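Local coordinates for protein neurotoxin (Clostridium botulinum, PDB 2QN0) that acts as the zinc-dependent protease light chain of botulinum neurotoxin type C, probably cleaving two SNARE proteins of nerve terminals, at residues D113-P117 / L326-Y330; A182-F186 / Y296-I300. All coordinates share one frame; numbering follows the deposited sequence.

Interaction 1: residues D113-P117 / L326-Y330; sequences DIPFP and LIRKY
The last turns of helix 319-330 pack against the loop, containing Pro-115 and Pro-117, that follows helix 101-112, with Lys-329 and Leu-326 reaching from the helix to the loop backbone and its apolar side chains. In Lys-329 a chi1 of 170° turns CG away from the backbone N, and the extended chain beyond carries NZ to the O of Ile-114, a hydrogen bond of 2.7 Å. The C=O···N angle is 133° and the ammonium lies 32° from the carbonyl plane. NZ also bonds to the OH of Tyr-330 at 3.0 Å and to the O of Leu-238, so three oxygens hold this buried ammonium group in place. The stem of Lys-329 runs past Asp-113: OD1 of Asp-113 approaches CB of Lys-329 to 3.8 Å, a packing contact, while OD2 of Asp-113 is hydrogen-bonded to OH of Tyr-239.

One turn back on the helix, Leu-326 divides its two methyls among the loop residues. CD1 of Leu-326 touches CD of Pro-117 at 3.7 Å and CD1 of Phe-116 at 3.8 Å, whereas its CD2 lies 4.2 Å from CG1 of Ile-114. Pro-117 CD also covers one face of the Phe-116 ring, offset toward the rim. The hydroxyl of Tyr-330 sits 3.6 Å from CB of Phe-116 and hydrogen-bonds to O of Gly-185. This is helix-to-loop packing in the clostridial neurotoxin zinc protease fold, with a lysine ammonium group bound to a loop carbonyl beside a leucine-phenylalanine-proline cluster.

Interaction 2: residues A182-F186 / Y296-I300; sequences AQEGF and YYRSI
With CG anti to its carbonyl carbon (chi1 -80°), Tyr-296 lays its ring against the backbone of Glu-184, whose own chi1 of -62° sends CG along toward the phenol end of that ring. CA of Glu-184 stands 3.6 Å from the centroid of the Tyr-296 ring and 8° off its normal, a CH-pi contact over the face. Farther out, CG of Glu-184 touches CZ of Tyr-296 at 3.5 Å; OE2 of Glu-184 beyond it is hydrogen-bonded to OG1 of Thr-179.

Gly-185 follows with positive phi, its CA at the edge of the Tyr-297 ring, 4.0 Å from CE1 of Tyr-297. The backbones come closest here, CA of Gly-185 lying 5.1 Å from CA of Tyr-296. CD1 of Ile-300 lies 3.3 Å from CD1 of Phe-186, an unusually short apolar approach. No direct hydrogen bond joins the segments, but a water donates to O of Glu-184 (2.9 Å) and to O of Tyr-296 (2.8 Å).

The loop between strands 169-171 and 190-193 thus rests on helix 283-304, while Tyr-297 meets Tyr-330 and Phe-347 of helix 344-357 edge-to-face.

Overall arrangement
From the N terminus, the chain first passes 113-117, after helix 101-112, then 182-186, between strands 169-171 and 190-193. It continues through the zinc-binding helix 223-238 to 296-300 on helix 283-304 and then 326-330 on helix 319-330. Interaction 2 closes a loop of 109 intervening residues, nested within the 208 enclosed by interaction 1. Their centres lie 11 Å apart, and they meet directly: Phe-116 N is 2.8 Å from Phe-186 O, a probable hydrogen bond between the two loop backbones. Together they join two loops to two helices on one side of the protease.

Interaction 1: residues D113-P117 / L326-Y330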
loop_
_atom_site.group_PDB
_atom_site.type_symbol
_atom_site.label_atom_id
_atom_site.label_comp_id
_atom_site.label_asym_id
_atom_site.label_seq_id
_atom_site.Cartn_x
_atom_site.Cartn_y
_atom_site.Cartn_z
ATOM N N ASP A 113 -1.326 -11.598 -8.889
ATOM C CA ASP A 113 -1.014 -10.972 -10.172
ATOM C C ASP A 113 0.322 -10.255 -10.087
ATOM O O ASP A 113 0.699 -9.752 -9.032
ATOM C CB ASP A 113 -2.121 -10.001 -10.596
ATOM C CG ASP A 113 -3.362 -10.724 -11.092
ATOM O OD1 ASP A 113 -3.213 -11.829 -11.654
ATOM O OD2 ASP A 113 -4.480 -10.194 -10.938
ATOM N N ILE A 114 1.039 -10.210 -11.204
ATOM C CA ILE A 114 2.353 -9.587 -11.222
ATOM C C ILE A 114 2.492 -8.440 -12.219
ATOM O O ILE A 114 1.699 -8.304 -13.149
ATOM C CB ILE A 114 3.440 -10.623 -11.580
ATOM C CG1 ILE A 114 3.238 -11.102 -13.022
ATOM C CG2 ILE A 114 3.358 -11.820 -10.634
ATOM C CD1 ILE A 114 4.443 -11.824 -13.608
ATOM N N PRO A 115 3.505 -7.586 -12.017
ATOM C CA PRO A 115 3.731 -6.467 -12.933
ATOM C C PRO A 115 4.128 -7.089 -14.264
ATOM O O PRO A 115 4.739 -8.161 -14.285
ATOM C CB PRO A 115 4.919 -5.744 -12.309
ATOM C CG PRO A 115 4.754 -6.011 -10.849
ATOM C CD PRO A 115 4.367 -7.472 -10.827
ATOM N N PHE A 116 3.773 -6.454 -15.374
ATOM C CA PHE A 116 4.193 -6.987 -16.661
ATOM C C PHE A 116 5.717 -6.903 -16.598
ATOM O O PHE A 116 6.267 -5.902 -16.137
ATOM C CB PHE A 116 3.695 -6.111 -17.809
ATOM C CG PHE A 116 4.124 -6.600 -19.166
ATOM C CD1 PHE A 116 3.269 -7.371 -19.943
ATOM C CD2 PHE A 116 5.391 -6.304 -19.655
ATOM C CE1 PHE A 116 3.672 -7.843 -21.194
ATOM C CE2 PHE A 116 5.806 -6.771 -20.902
ATOM C CZ PHE A 116 4.944 -7.542 -21.670
ATOM N N PRO A 117 6.423 -7.952 -17.050
ATOM C CA PRO A 117 7.886 -7.901 -17.001
ATOM C C PRO A 117 8.490 -6.979 -18.057
ATOM O O PRO A 117 8.909 -7.428 -19.125
ATOM C CB PRO A 117 8.288 -9.364 -17.191
ATOM C CG PRO A 117 7.207 -9.892 -18.073
ATOM C CD PRO A 117 5.952 -9.280 -17.480
ATOM N N LEU A 326 -0.423 -13.199 -17.496
ATOM C CA LEU A 326 -0.693 -11.795 -17.787
ATOM C C LEU A 326 -2.036 -11.617 -18.497
ATOM O O LEU A 326 -2.728 -10.621 -18.284
ATOM C CB LEU A 326 0.458 -11.212 -18.607
ATOM C CG LEU A 326 1.768 -11.195 -17.805
ATOM C CD1 LEU A 326 2.958 -10.982 -18.722
ATOM C CD2 LEU A 326 1.697 -10.101 -16.747
ATOM N N ILE A 327 -2.407 -12.582 -19.334
ATOM C CA ILE A 327 -3.695 -12.521 -20.019
ATOM C C ILE A 327 -4.801 -12.527 -18.962
ATOM O O ILE A 327 -5.775 -11.780 -19.064
ATOM C CB ILE A 327 -3.882 -13.728 -20.971
ATOM C CG1 ILE A 327 -2.969 -13.565 -22.191
ATOM C CG2 ILE A 327 -5.346 -13.849 -21.383
ATOM C CD1 ILE A 327 -2.914 -14.784 -23.097
ATOM N N ARG A 328 -4.642 -13.364 -17.936
ATOM C CA ARG A 328 -5.630 -13.436 -16.863
ATOM C C ARG A 328 -5.642 -12.153 -16.028
ATOM O O ARG A 328 -6.702 -11.674 -15.629
ATOM C CB ARG A 328 -5.357 -14.633 -15.944
ATOM C CG ARG A 328 -5.654 -15.996 -16.567
ATOM C CD ARG A 328 -5.670 -17.098 -15.508
ATOM N NE ARG A 328 -4.353 -17.362 -14.929
ATOM C CZ ARG A 328 -3.438 -18.163 -15.469
ATOM N NH1 ARG A 328 -3.685 -18.790 -16.611
ATOM N NH2 ARG A 328 -2.273 -18.345 -14.859
ATOM N N LYS A 329 -4.460 -11.606 -15.758
ATOM C CA LYS A 329 -4.340 -10.377 -14.975
ATOM C C LYS A 329 -5.154 -9.233 -15.582
ATOM O O LYS A 329 -5.978 -8.608 -14.914
ATOM C CB LYS A 329 -2.875 -9.936 -14.903
ATOM C CG LYS A 329 -2.671 -8.543 -14.308
ATOM C CD LYS A 329 -1.221 -8.094 -14.419
ATOM C CE LYS A 329 -1.037 -6.677 -13.880
ATOM N NZ LYS A 329 0.336 -6.157 -14.150
ATOM N N TYR A 330 -4.902 -8.971 -16.856
ATOM C CA TYR A 330 -5.565 -7.884 -17.569
ATOM C C TYR A 330 -6.944 -8.235 -18.115
ATOM O O TYR A 330 -7.630 -7.379 -18.678
ATOM C CB TYR A 330 -4.660 -7.410 -18.704
ATOM C CG TYR A 330 -3.334 -6.847 -18.236
ATOM C CD1 TYR A 330 -3.277 -5.652 -17.520
ATOM C CD2 TYR A 330 -2.136 -7.504 -18.515
ATOM C CE1 TYR A 330 -2.062 -5.124 -17.096
ATOM C CE2 TYR A 330 -0.911 -6.983 -18.093
ATOM C CZ TYR A 330 -0.885 -5.791 -17.385
ATOM O OH TYR A 330 0.314 -5.254 -16.966
#

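Interaction 2: residues A182-F186 / Y296-I300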
loop_
_atom_site.group_PDB
_atom_site.type_symbol
_atom_site.label_atom_id
_atom_site.label_comp_id
_atom_site.label_asym_id
_atom_site.label_seq_id
_atom_site.Cartn_x
_atom_site.Cartn_y
_atom_site.Cartn_z
ATOM N N ALA A 182 4.304 2.013 -13.647
ATOM C CA ALA A 182 3.058 1.915 -12.883
ATOM C C ALA A 182 1.952 2.791 -13.464
ATOM O O ALA A 182 0.775 2.601 -13.158
ATOM C CB ALA A 182 3.304 2.310 -11.428
ATOM N N GLN A 183 2.337 3.752 -14.296
ATOM C CA GLN A 183 1.380 4.672 -14.913
ATOM C C GLN A 183 1.157 4.320 -16.380
ATOM O O GLN A 183 0.432 5.025 -17.088
ATOM C CB GLN A 183 1.916 6.109 -14.838
ATOM C CG GLN A 183 2.331 6.557 -13.445
ATOM C CD GLN A 183 3.087 7.877 -13.443
ATOM O OE1 GLN A 183 3.500 8.381 -14.492
ATOM N NE2 GLN A 183 3.284 8.437 -12.259
ATOM N N GLU A 184 1.756 3.220 -16.828
ATOM C CA GLU A 184 1.672 2.840 -18.235
ATOM C C GLU A 184 1.228 1.412 -18.549
ATOM O O GLU A 184 1.743 0.792 -19.481
ATOM C CB GLU A 184 3.031 3.111 -18.887
ATOM C CG GLU A 184 3.442 4.579 -18.865
ATOM C CD GLU A 184 4.917 4.784 -19.165
ATOM O OE1 GLU A 184 5.511 3.938 -19.863
ATOM O OE2 GLU A 184 5.483 5.802 -18.711
ATOM N N GLY A 185 0.272 0.898 -17.781
ATOM C CA GLY A 185 -0.233 -0.445 -18.012
ATOM C C GLY A 185 0.612 -1.604 -17.504
ATOM O O GLY A 185 0.073 -2.614 -17.052
ATOM N N PHE A 186 1.932 -1.470 -17.575
ATOM C CA PHE A 186 2.823 -2.544 -17.122
ATOM C C PHE A 186 2.641 -2.845 -15.641
ATOM O O PHE A 186 2.467 -3.996 -15.234
ATOM C CB PHE A 186 4.289 -2.156 -17.310
ATOM C CG PHE A 186 4.653 -1.781 -18.716
ATOM C CD1 PHE A 186 4.775 -2.752 -19.702
ATOM C CD2 PHE A 186 4.888 -0.450 -19.048
ATOM C CE1 PHE A 186 5.130 -2.403 -21.005
ATOM C CE2 PHE A 186 5.243 -0.092 -20.346
ATOM C CZ PHE A 186 5.363 -1.072 -21.325
ATOM N N TYR A 296 -2.803 1.929 -23.072
ATOM C CA TYR A 296 -1.610 1.257 -22.569
ATOM C C TYR A 296 -1.870 -0.247 -22.527
ATOM O O TYR A 296 -0.963 -1.046 -22.762
ATOM C CB TYR A 296 -1.239 1.770 -21.171
ATOM C CG TYR A 296 -0.502 3.093 -21.174
ATOM C CD1 TYR A 296 0.686 3.251 -21.888
ATOM C CD2 TYR A 296 -0.973 4.177 -20.433
ATOM C CE1 TYR A 296 1.389 4.459 -21.862
ATOM C CE2 TYR A 296 -0.280 5.386 -20.399
ATOM C CZ TYR A 296 0.898 5.521 -21.112
ATOM O OH TYR A 296 1.585 6.713 -21.074
ATOM N N TYR A 297 -3.108 -0.632 -22.229
ATOM C CA TYR A 297 -3.467 -2.046 -22.181
ATOM C C TYR A 297 -3.421 -2.646 -23.583
ATOM O O TYR A 297 -3.014 -3.793 -23.761
ATOM C CB TYR A 297 -4.866 -2.233 -21.576
ATOM C CG TYR A 297 -4.879 -2.358 -20.062
ATOM C CD1 TYR A 297 -3.963 -1.654 -19.273
ATOM C CD2 TYR A 297 -5.814 -3.173 -19.420
ATOM C CE1 TYR A 297 -3.977 -1.766 -17.874
ATOM C CE2 TYR A 297 -5.839 -3.286 -18.024
ATOM C CZ TYR A 297 -4.918 -2.581 -17.262
ATOM O OH TYR A 297 -4.945 -2.691 -15.890
ATOM N N ARG A 298 -3.842 -1.874 -24.581
ATOM C CA ARG A 298 -3.814 -2.359 -25.956
ATOM C C ARG A 298 -2.370 -2.599 -26.369
ATOM O O ARG A 298 -2.069 -3.567 -27.070
ATOM C CB ARG A 298 -4.468 -1.345 -26.902
ATOM C CG ARG A 298 -5.977 -1.252 -26.749
ATOM C CD ARG A 298 -6.562 -0.190 -27.676
ATOM N NE ARG A 298 -8.002 -0.029 -27.482
ATOM C CZ ARG A 298 -8.912 -0.943 -27.806
ATOM N NH1 ARG A 298 -8.540 -2.097 -28.347
ATOM N NH2 ARG A 298 -10.198 -0.704 -27.584
ATOM N N SER A 299 -1.476 -1.717 -25.935
ATOM C CA SER A 299 -0.064 -1.863 -26.259
ATOM C C SER A 299 0.492 -3.130 -25.599
ATOM O O SER A 299 1.352 -3.805 -26.165
ATOM C CB SER A 299 0.718 -0.634 -25.790
ATOM O OG SER A 299 2.083 -0.733 -26.153
ATOM N N ILE A 300 -0.003 -3.447 -24.404
ATOM C CA ILE A 300 0.436 -4.650 -23.690
ATOM C C ILE A 300 -0.040 -5.891 -24.448
ATOM O O ILE A 300 0.708 -6.853 -24.612
ATOM C CB ILE A 300 -0.135 -4.699 -22.245
ATOM C CG1 ILE A 300 0.502 -3.602 -21.388
ATOM C CG2 ILE A 300 0.099 -6.078 -21.630
ATOM C CD1 ILE A 300 1.990 -3.726 -21.240
HETATM O O HOH W 1 1.712 -0.305 -22.153
#